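Local coordinates for transaminase (Bacillus megaterium, PDB 5G09) that transfers amino groups between amines and carbonyl compounds with S selectivity, as a class-III aminotransferase expected to work through pyridoxal phosphate, at the interface of chains A and B. Sequence-based numbering; all coordinates share one arbitrary frame. Chains: chain A/B, Transaminase.

Contact 1: the interface of chains A and B. Residues chain A 91, 95-96, 98-99; chain B 13, 16-17, 21.
B:Trp16 lies against A:Lys99 and A:Lys96, and shows how an aromatic residue on one helix can use the aliphatic part of lysines on another. The packed side is formed by helix 92-105 of chain A and helix 10-20 of chain B, with B:Leu21 just beyond its end. A:Lys99 crosses one indole face obliquely: its CG stands 3.8 Å from the centroid of the five-membered ring in a CH-pi contact, and CB and CD touch neighbouring ring atoms. The bend at chi2 (-95°) turns the chain so that CD and CE continue past CZ2. A:Lys96 runs beside the indole, its CA 4.0 Å from B:Trp16 CE3. Nearer B:Trp16 CB, the methyl of A:Ala95 sits against that carbon and the carbonyl oxygen of B:Val13. A separate tight spot has A:Ala98 CB pressing on B:Leu21 CD2 at 3.4 Å. An alanine in place of the tryptophan would probably leave the methylenes of A:Lys99 without their aromatic platform and open a gap beside A:Lys96. The other side is looser and hydrated. There B:Asp17 reaches A:Thr91 through a water, which is held by both the backbone N and O of the threonine and lies 2.8 Å from the carboxylate oxygen B:Asp17 OD2.

Contact 2: the interface of chains A and B. Residues chain A 27, 30, 170-172, 410, 412, 414; chain B 324.
B:Arg324 enters a polar pocket of chain A and meets A:Glu30 and the backbone of A:His410, a clear case of one arginine spending its N-H groups on several partners at once. The arginine is extended from CG to NE (chi2 -179°), which carries the guanidinium deep among chain A loops. A:Glu30 receives it side-on in a salt bridge: NH2 bonds to OE1 at 2.7 Å and NE to OE2 at 2.9 Å. Both carboxylate oxygens use their syn lone pairs, and the two planes are only 9° apart. A second-shell bond steadies this acid, because the backbone N of A:Thr27 donates to the anti lone pair of A:Glu30 OE2. On the far side of the guanidinium, NH1 gives a hydrogen bond of 2.9 Å to A:His410 O and a weak one to A:Met412 O. NH1 lies in the carbonyl plane of A:His410, although the oxygen is tilted from the guanidinium plane. The imidazole of A:His410 takes no part in this bond. One guanidinium face is covered by A:Glu171 CA, 3.9 Å from B:Arg324 CZ. The surrounding acceptors probably help stabilise the buried positive charge. A:Asn172 adds its side-chain oxygen OD1, which B:Arg324 NH2 approaches from above the amide plane at 2.9 Å.

Contact 3: the interface of chains A and B. Residues chain A 13, 17, 21, 33-35; chain B 90-91, 94-95.
B:Ala90 meets A:Val34 and A:Pro35 through its backbone and A:Asp17 through its methyl, an example of a small residue serving two kinds of contact. Its N donates a nearly straight hydrogen bond (174° at H) of 2.9 Å to the carbonyl oxygen of A:Val34, reaching that oxygen from above the carbonyl plane. The bond accompanies a parallel beta bridge between A:Pro35 and B:Ala90. The methyl CB points instead at helix 10-20 of chain A, where it lies 3.4 Å from A:Asp17 OD2. That carboxylate oxygen also binds two waters. One, 2.8 Å from OD2, is held by the backbone N and O of B:Thr91; the other, 2.7 Å from OD2, leads to the side-chain nitrogen B:Lys94 NZ. The lysine and aspartate are likely to attract each other across water, with NZ and OD2 4.4 Å apart, and the nearby positive charge is likely to favour the ionised acid. A:Leu21 crosses the lysine chain, putting its methyl CD1 tightly against B:Lys94 CE at 3.5 Å. A bend at chi3 (63°) lets the lysine turn over this methyl and still bring its nitrogen to the water. On helix 10-20, A:Val13 CG1 packs near B:Ala95 CB. Together, the backbone bridge, bound waters and aliphatic contacts tie the N-terminal helix and the 33-35 loop of one subunit to the segment leading into helix 92-105 of the other, helping to hold the pair together.

Contact 1: the interface of chains A and B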
ATOM      1  N   THR A  91      20.001  21.433  26.534  1.00 16.04           N
ATOM      2  CA  THR A  91      20.920  22.565  26.386  1.00 15.31           C
ATOM      3  C   THR A  91      20.115  23.831  26.522  1.00 15.58           C
ATOM      4  O   THR A  91      18.893  23.824  26.339  1.00 14.69           O
ATOM      5  CB  THR A  91      21.658  22.626  25.029  1.00 15.07           C
ATOM      6  OG1 THR A  91      20.711  22.851  23.951  1.00 14.75           O
ATOM      7  CG2 THR A  91      22.504  21.412  24.800  1.00 14.30           C
ATOM      8  N   ALA A  95      16.331  24.595  24.605  1.00 14.43           N
ATOM      9  CA  ALA A  95      15.234  25.014  25.483  1.00 15.94           C
ATOM     10  C   ALA A  95      14.727  26.428  25.210  1.00 15.76           C
ATOM     11  O   ALA A  95      13.505  26.674  25.167  1.00 15.68           O
ATOM     12  CB  ALA A  95      15.630  24.855  26.945  1.00 16.48           C
ATOM     13  N   LYS A  96      15.667  27.344  25.007  1.00 16.45           N
ATOM     14  CA  LYS A  96      15.338  28.734  24.714  1.00 16.83           C
ATOM     15  C   LYS A  96      14.649  28.896  23.356  1.00 16.53           C
ATOM     16  O   LYS A  96      13.740  29.715  23.221  1.00 15.04           O
ATOM     17  CB  LYS A  96      16.604  29.583  24.737  1.00 18.14           C
ATOM     18  CG  LYS A  96      16.335  31.072  24.788  1.00 19.17           C
ATOM     19  CD  LYS A  96      17.592  31.854  25.148  1.00 20.97           C
ATOM     20  CE  LYS A  96      18.317  32.278  23.888  1.00 24.17           C
ATOM     21  NZ  LYS A  96      19.165  33.515  24.084  1.00 25.92           N
ATOM     22  N   ALA A  98      12.698  26.775  21.925  1.00 16.84           N
ATOM     23  CA  ALA A  98      11.324  26.356  22.159  1.00 18.00           C
ATOM     24  C   ALA A  98      10.506  27.417  22.926  1.00 18.15           C
ATOM     25  O   ALA A  98       9.397  27.767  22.503  1.00 16.62           O
ATOM     26  CB  ALA A  98      11.274  24.995  22.832  1.00 17.54           C
ATOM     27  N   LYS A  99      11.070  27.949  24.005  1.00 17.72           N
ATOM     28  CA  LYS A  99      10.414  29.029  24.786  1.00 19.29           C
ATOM     29  C   LYS A  99      10.163  30.293  23.932  1.00 18.15           C
ATOM     30  O   LYS A  99       9.103  30.922  24.045  1.00 17.40           O
ATOM     31  CB  LYS A  99      11.228  29.361  26.060  1.00 20.06           C
ATOM     32  CG  LYS A  99      10.781  30.630  26.793  1.00 22.02           C
ATOM     33  CD  LYS A  99      11.597  31.848  26.379  1.00 21.71           C
ATOM     34  CE  LYS A  99      11.179  33.072  27.164  1.00 24.62           C
ATOM     35  NZ  LYS A  99      11.961  34.253  26.710  1.00 24.09           N
TER
ATOM     36  N   VAL B  13      16.380  26.820  32.302  1.00 21.74           N
ATOM     37  CA  VAL B  13      16.593  25.966  31.117  1.00 21.45           C
ATOM     38  C   VAL B  13      15.876  24.604  31.276  1.00 21.31           C
ATOM     39  O   VAL B  13      15.169  24.143  30.370  1.00 19.23           O
ATOM     40  CB  VAL B  13      18.100  25.782  30.841  1.00 21.98           C
ATOM     41  CG1 VAL B  13      18.349  24.601  29.901  1.00 21.15           C
ATOM     42  CG2 VAL B  13      18.707  27.085  30.297  1.00 21.19           C
ATOM     43  N   TRP B  16      12.077  24.978  31.140  1.00 20.06           N
ATOM     44  CA  TRP B  16      11.628  25.131  29.743  1.00 19.59           C
ATOM     45  C   TRP B  16      11.723  23.808  28.974  1.00 19.96           C
ATOM     46  O   TRP B  16      10.839  23.471  28.204  1.00 20.63           O
ATOM     47  CB  TRP B  16      12.456  26.155  28.992  1.00 18.84           C
ATOM     48  CG  TRP B  16      12.269  27.589  29.424  1.00 19.63           C
ATOM     49  CD1 TRP B  16      11.198  28.130  30.065  1.00 19.34           C
ATOM     50  CD2 TRP B  16      13.192  28.654  29.214  1.00 19.51           C
ATOM     51  NE1 TRP B  16      11.400  29.477  30.272  1.00 18.83           N
ATOM     52  CE2 TRP B  16      12.611  29.828  29.754  1.00 20.59           C
ATOM     53  CE3 TRP B  16      14.458  28.729  28.633  1.00 20.72           C
ATOM     54  CZ2 TRP B  16      13.259  31.074  29.730  1.00 20.74           C
ATOM     55  CZ3 TRP B  16      15.111  29.977  28.607  1.00 22.20           C
ATOM     56  CH2 TRP B  16      14.499  31.127  29.141  1.00 21.25           C
ATOM     57  N   ASP B  17      12.807  23.082  29.191  1.00 18.55           N
ATOM     58  CA  ASP B  17      13.000  21.777  28.574  1.00 18.35           C
ATOM     59  C   ASP B  17      11.858  20.802  28.939  1.00 19.16           C
ATOM     60  O   ASP B  17      11.316  20.112  28.056  1.00 18.76           O
ATOM     61  CB  ASP B  17      14.383  21.253  28.961  1.00 18.54           C
ATOM     62  CG  ASP B  17      14.688  19.919  28.356  1.00 19.91           C
ATOM     63  OD1 ASP B  17      14.231  18.902  28.893  1.00 21.08           O
ATOM     64  OD2 ASP B  17      15.384  19.874  27.328  1.00 19.62           O
ATOM     65  N   LEU B  21       9.463  20.993  25.298  1.00 18.86           N
ATOM     66  CA  LEU B  21      10.081  20.049  24.373  1.00 19.53           C
ATOM     67  C   LEU B  21       9.380  18.717  24.430  1.00 18.53           C
ATOM     68  O   LEU B  21       9.097  18.222  25.531  1.00 19.03           O
ATOM     69  CB  LEU B  21      11.556  19.822  24.698  1.00 21.28           C
ATOM     70  CG  LEU B  21      12.644  20.705  24.073  1.00 25.72           C
ATOM     71  CD1 LEU B  21      12.660  20.548  22.561  1.00 27.53           C
ATOM     72  CD2 LEU B  21      12.444  22.171  24.372  1.00 26.70           C
TER
HETATM   73  O   HOH W   1      17.174  21.583  26.093  1.00 18.14           O

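Contact 2: the interface of chains A and B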
ATOM      1  N   THR A  27      20.079  17.991 -17.010  1.00 18.28           N
ATOM      2  CA  THR A  27      20.941  16.878 -17.426  1.00 18.07           C
ATOM      3  C   THR A  27      22.400  17.283 -17.303  1.00 18.79           C
ATOM      4  O   THR A  27      22.728  18.473 -17.288  1.00 18.67           O
ATOM      5  CB  THR A  27      20.682  16.395 -18.869  1.00 18.18           C
ATOM      6  OG1 THR A  27      21.060  17.428 -19.779  1.00 19.38           O
ATOM      7  CG2 THR A  27      19.217  16.027 -19.098  1.00 17.63           C
ATOM      8  N   GLU A  30      23.403  19.474 -20.407  1.00 21.33           N
ATOM      9  CA  GLU A  30      23.020  20.880 -20.541  1.00 22.06           C
ATOM     10  C   GLU A  30      23.495  21.731 -19.363  1.00 22.12           C
ATOM     11  O   GLU A  30      23.357  22.965 -19.366  1.00 22.11           O
ATOM     12  CB  GLU A  30      21.503  20.994 -20.658  1.00 20.65           C
ATOM     13  CG  GLU A  30      20.804  20.722 -19.323  1.00 20.63           C
ATOM     14  CD  GLU A  30      19.298  20.568 -19.436  1.00 20.17           C
ATOM     15  OE1 GLU A  30      18.673  21.276 -20.234  1.00 22.49           O
ATOM     16  OE2 GLU A  30      18.715  19.749 -18.715  1.00 18.88           O
ATOM     17  N   GLY A 170      12.664  13.979 -19.206  1.00 19.33           N
ATOM     18  CA  GLY A 170      13.601  14.103 -20.324  1.00 20.28           C
ATOM     19  C   GLY A 170      14.150  15.490 -20.576  1.00 21.13           C
ATOM     20  O   GLY A 170      13.690  16.479 -19.989  1.00 20.79           O
ATOM     21  N   GLU A 171      15.152  15.569 -21.449  1.00 22.12           N
ATOM     22  CA  GLU A 171      15.735  16.857 -21.852  1.00 23.17           C
ATOM     23  C   GLU A 171      14.949  17.433 -23.037  1.00 23.01           C
ATOM     24  O   GLU A 171      15.128  16.997 -24.173  1.00 20.99           O
ATOM     25  CB  GLU A 171      17.224  16.703 -22.214  1.00 24.04           C
ATOM     26  CG  GLU A 171      17.926  18.046 -22.363  1.00 25.20           C
ATOM     27  CD  GLU A 171      19.406  17.946 -22.724  1.00 29.16           C
ATOM     28  OE1 GLU A 171      20.178  17.216 -22.093  1.00 28.37           O
ATOM     29  OE2 GLU A 171      19.830  18.659 -23.644  1.00 36.07           O
ATOM     30  N   ASN A 172      14.064  18.379 -22.751  1.00 22.67           N
ATOM     31  CA  ASN A 172      13.239  19.059 -23.763  1.00 25.34           C
ATOM     32  C   ASN A 172      12.357  18.118 -24.514  1.00 30.16           C
ATOM     33  O   ASN A 172      12.162  18.269 -25.722  1.00 33.56           O
ATOM     34  CB  ASN A 172      14.116  19.863 -24.709  1.00 24.58           C
ATOM     35  CG  ASN A 172      14.965  20.849 -23.956  1.00 23.89           C
ATOM     36  OD1 ASN A 172      14.497  21.464 -23.019  1.00 21.84           O
ATOM     37  ND2 ASN A 172      16.224  20.981 -24.338  1.00 25.79           N
ATOM     38  N   HIS A 410       9.094  19.109 -15.791  1.00 17.01           N
ATOM     39  CA  HIS A 410      10.335  19.731 -16.238  1.00 17.06           C
ATOM     40  C   HIS A 410      10.883  19.102 -17.523  1.00 18.35           C
ATOM     41  O   HIS A 410      11.994  19.427 -17.989  1.00 18.99           O
ATOM     42  CB  HIS A 410      11.386  19.767 -15.110  1.00 17.53           C
ATOM     43  CG  HIS A 410      11.027  20.685 -13.980  1.00 16.96           C
ATOM     44  ND1 HIS A 410      10.414  20.244 -12.824  1.00 17.18           N
ATOM     45  CD2 HIS A 410      11.223  22.019 -13.817  1.00 17.56           C
ATOM     46  CE1 HIS A 410      10.209  21.273 -12.018  1.00 17.62           C
ATOM     47  NE2 HIS A 410      10.702  22.359 -12.592  1.00 17.37           N
ATOM     48  N   MET A 412       9.557  19.817 -20.361  1.00 19.70           N
ATOM     49  CA  MET A 412       9.373  20.944 -21.307  1.00 22.68           C
ATOM     50  C   MET A 412      10.659  21.692 -21.628  1.00 22.42           C
ATOM     51  O   MET A 412      11.571  21.817 -20.788  1.00 21.13           O
ATOM     52  CB  MET A 412       8.449  22.027 -20.707  1.00 23.56           C
ATOM     53  CG  MET A 412       7.009  21.659 -20.472  1.00 27.33           C
ATOM     54  SD  MET A 412       6.138  23.223 -20.184  1.00 29.19           S
ATOM     55  CE  MET A 412       6.323  24.050 -21.781  1.00 27.41           C
ATOM     56  N   PRO A 414      12.649  24.948 -21.617  1.00 22.33           N
ATOM     57  CA  PRO A 414      12.543  26.239 -20.917  1.00 21.10           C
ATOM     58  C   PRO A 414      12.377  27.491 -21.825  1.00 22.05           C
ATOM     59  O   PRO A 414      11.971  28.569 -21.346  1.00 20.50           O
ATOM     60  CB  PRO A 414      13.846  26.311 -20.098  1.00 23.09           C
ATOM     61  CG  PRO A 414      14.765  25.264 -20.657  1.00 23.71           C
ATOM     62  CD  PRO A 414      13.856  24.189 -21.206  1.00 22.29           C
TER
ATOM     63  N   ARG B 324      16.609  14.794 -16.249  1.00 17.44           N
ATOM     64  CA  ARG B 324      16.340  15.890 -15.322  1.00 17.05           C
ATOM     65  C   ARG B 324      15.672  15.280 -14.092  1.00 16.91           C
ATOM     66  O   ARG B 324      14.575  14.694 -14.180  1.00 17.21           O
ATOM     67  CB  ARG B 324      15.429  16.936 -15.965  1.00 16.74           C
ATOM     68  CG  ARG B 324      16.070  17.634 -17.151  1.00 17.09           C
ATOM     69  CD  ARG B 324      15.149  18.676 -17.740  1.00 17.26           C
ATOM     70  NE  ARG B 324      15.847  19.502 -18.735  1.00 17.45           N
ATOM     71  CZ  ARG B 324      15.265  20.134 -19.757  1.00 17.40           C
ATOM     72  NH1 ARG B 324      13.956  20.048 -19.964  1.00 17.26           N
ATOM     73  NH2 ARG B 324      16.015  20.869 -20.579  1.00 18.67           N
TER

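Contact 3: the interface of chains A and B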
ATOM      1  N   VAL A  13      37.006  24.138  -8.970  1.00 24.83           N
ATOM      2  CA  VAL A  13      35.724  23.944  -8.280  1.00 24.07           C
ATOM      3  C   VAL A  13      34.663  23.549  -9.309  1.00 25.42           C
ATOM      4  O   VAL A  13      33.944  22.566  -9.130  1.00 21.85           O
ATOM      5  CB  VAL A  13      35.287  25.189  -7.477  1.00 23.36           C
ATOM      6  CG1 VAL A  13      33.862  25.041  -6.947  1.00 20.92           C
ATOM      7  CG2 VAL A  13      36.260  25.431  -6.331  1.00 22.61           C
ATOM      8  N   ASP A  17      32.542  20.033  -9.411  1.00 19.57           N
ATOM      9  CA  ASP A  17      31.108  20.145  -9.298  1.00 21.09           C
ATOM     10  C   ASP A  17      30.418  19.364 -10.439  1.00 21.72           C
ATOM     11  O   ASP A  17      29.484  18.572 -10.193  1.00 21.79           O
ATOM     12  CB  ASP A  17      30.720  21.633  -9.273  1.00 21.93           C
ATOM     13  CG  ASP A  17      29.207  21.858  -9.193  1.00 21.76           C
ATOM     14  OD1 ASP A  17      28.547  21.844 -10.233  1.00 24.14           O
ATOM     15  OD2 ASP A  17      28.680  22.098  -8.097  1.00 22.65           O
ATOM     16  N   LEU A  21      29.288  15.628  -8.448  1.00 19.49           N
ATOM     17  CA  LEU A  21      28.003  15.896  -7.792  1.00 18.53           C
ATOM     18  C   LEU A  21      26.849  15.488  -8.679  1.00 17.97           C
ATOM     19  O   LEU A  21      26.871  15.757  -9.894  1.00 17.23           O
ATOM     20  CB  LEU A  21      27.875  17.380  -7.412  1.00 19.06           C
ATOM     21  CG  LEU A  21      28.848  17.931  -6.362  1.00 19.19           C
ATOM     22  CD1 LEU A  21      28.683  19.439  -6.251  1.00 18.64           C
ATOM     23  CD2 LEU A  21      28.548  17.271  -5.029  1.00 20.20           C
ATOM     24  N   PRO A  33      27.473  25.037 -14.288  1.00 27.02           N
ATOM     25  CA  PRO A  33      27.590  25.398 -12.865  1.00 27.26           C
ATOM     26  C   PRO A  33      27.504  26.916 -12.655  1.00 25.66           C
ATOM     27  O   PRO A  33      27.979  27.665 -13.504  1.00 24.93           O
ATOM     28  CB  PRO A  33      28.976  24.854 -12.461  1.00 27.93           C
ATOM     29  CG  PRO A  33      29.688  24.535 -13.729  1.00 29.59           C
ATOM     30  CD  PRO A  33      28.638  24.279 -14.776  1.00 28.92           C
ATOM     31  N   VAL A  34      26.878  27.354 -11.559  1.00 23.67           N
ATOM     32  CA  VAL A  34      26.763  28.781 -11.229  1.00 22.34           C
ATOM     33  C   VAL A  34      27.437  28.982  -9.884  1.00 22.42           C
ATOM     34  O   VAL A  34      26.790  28.789  -8.835  1.00 21.40           O
ATOM     35  CB  VAL A  34      25.281  29.252 -11.129  1.00 21.94           C
ATOM     36  CG1 VAL A  34      25.194  30.764 -10.910  1.00 20.33           C
ATOM     37  CG2 VAL A  34      24.502  28.851 -12.374  1.00 23.26           C
ATOM     38  N   PRO A  35      28.734  29.344  -9.891  1.00 21.53           N
ATOM     39  CA  PRO A  35      29.402  29.482  -8.616  1.00 20.90           C
ATOM     40  C   PRO A  35      29.055  30.775  -7.872  1.00 19.97           C
ATOM     41  O   PRO A  35      28.996  31.853  -8.472  1.00 18.80           O
ATOM     42  CB  PRO A  35      30.896  29.424  -8.984  1.00 21.61           C
ATOM     43  CG  PRO A  35      30.949  29.902 -10.401  1.00 23.12           C
ATOM     44  CD  PRO A  35      29.684  29.413 -11.027  1.00 23.04           C
TER
ATOM     45  N   ALA B  90      26.812  26.535  -7.080  1.00 17.79           N
ATOM     46  CA  ALA B  90      28.024  25.810  -6.752  1.00 16.78           C
ATOM     47  C   ALA B  90      28.902  26.595  -5.782  1.00 16.53           C
ATOM     48  O   ALA B  90      28.954  27.832  -5.837  1.00 18.07           O
ATOM     49  CB  ALA B  90      28.787  25.497  -8.021  1.00 16.10           C
ATOM     50  N   THR B  91      29.552  25.871  -4.877  1.00 16.26           N
ATOM     51  CA  THR B  91      30.469  26.453  -3.923  1.00 15.89           C
ATOM     52  C   THR B  91      31.725  25.610  -3.877  1.00 17.47           C
ATOM     53  O   THR B  91      31.720  24.428  -4.258  1.00 17.89           O
ATOM     54  CB  THR B  91      29.883  26.556  -2.493  1.00 15.28           C
ATOM     55  OG1 THR B  91      29.746  25.246  -1.910  1.00 15.48           O
ATOM     56  CG2 THR B  91      28.562  27.325  -2.482  1.00 15.45           C
ATOM     57  N   LYS B  94      31.247  22.559  -1.218  1.00 15.48           N
ATOM     58  CA  LYS B  94      30.453  21.395  -1.631  1.00 16.16           C
ATOM     59  C   LYS B  94      31.212  20.548  -2.653  1.00 17.32           C
ATOM     60  O   LYS B  94      31.252  19.313  -2.529  1.00 17.89           O
ATOM     61  CB  LYS B  94      29.077  21.836  -2.144  1.00 16.02           C
ATOM     62  CG  LYS B  94      28.098  20.696  -2.392  1.00 16.43           C
ATOM     63  CD  LYS B  94      26.794  21.191  -2.999  1.00 17.30           C
ATOM     64  CE  LYS B  94      26.954  21.834  -4.381  1.00 18.47           C
ATOM     65  NZ  LYS B  94      25.639  22.312  -4.918  1.00 19.87           N
ATOM     66  N   ALA B  95      31.830  21.179  -3.656  1.00 18.03           N
ATOM     67  CA  ALA B  95      32.591  20.388  -4.648  1.00 18.04           C
ATOM     68  C   ALA B  95      33.801  19.683  -4.013  1.00 17.38           C
ATOM     69  O   ALA B  95      34.091  18.524  -4.296  1.00 18.51           O
ATOM     70  CB  ALA B  95      33.030  21.253  -5.809  1.00 18.59           C
TER
HETATM   71  O   HOH W   2      26.120  22.702  -7.739  1.00 16.22           O
HETATM   72  O   HOH W   3      29.688  22.931  -5.640  1.00 18.75           O

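Contacts 1 and 3 are overlapping parts of two symmetry-related zones, with the chains exchanged: both set helix 10-20 of one subunit against helix 92-105 of the other, and both include residues 13, 17, 21, 91 and 95. Their C-alpha centres are about 38 Å apart, so the N-terminal segments of the two subunits reach their partners at two well-separated places on the interface. Contact 2 lies about 20 Å from contact 3 and about 47 Å from contact 1, and adds a charged arginine site. Such reciprocal anchoring fits the dimer typical of class-III aminotransferases, within the four-chain deposited assembly.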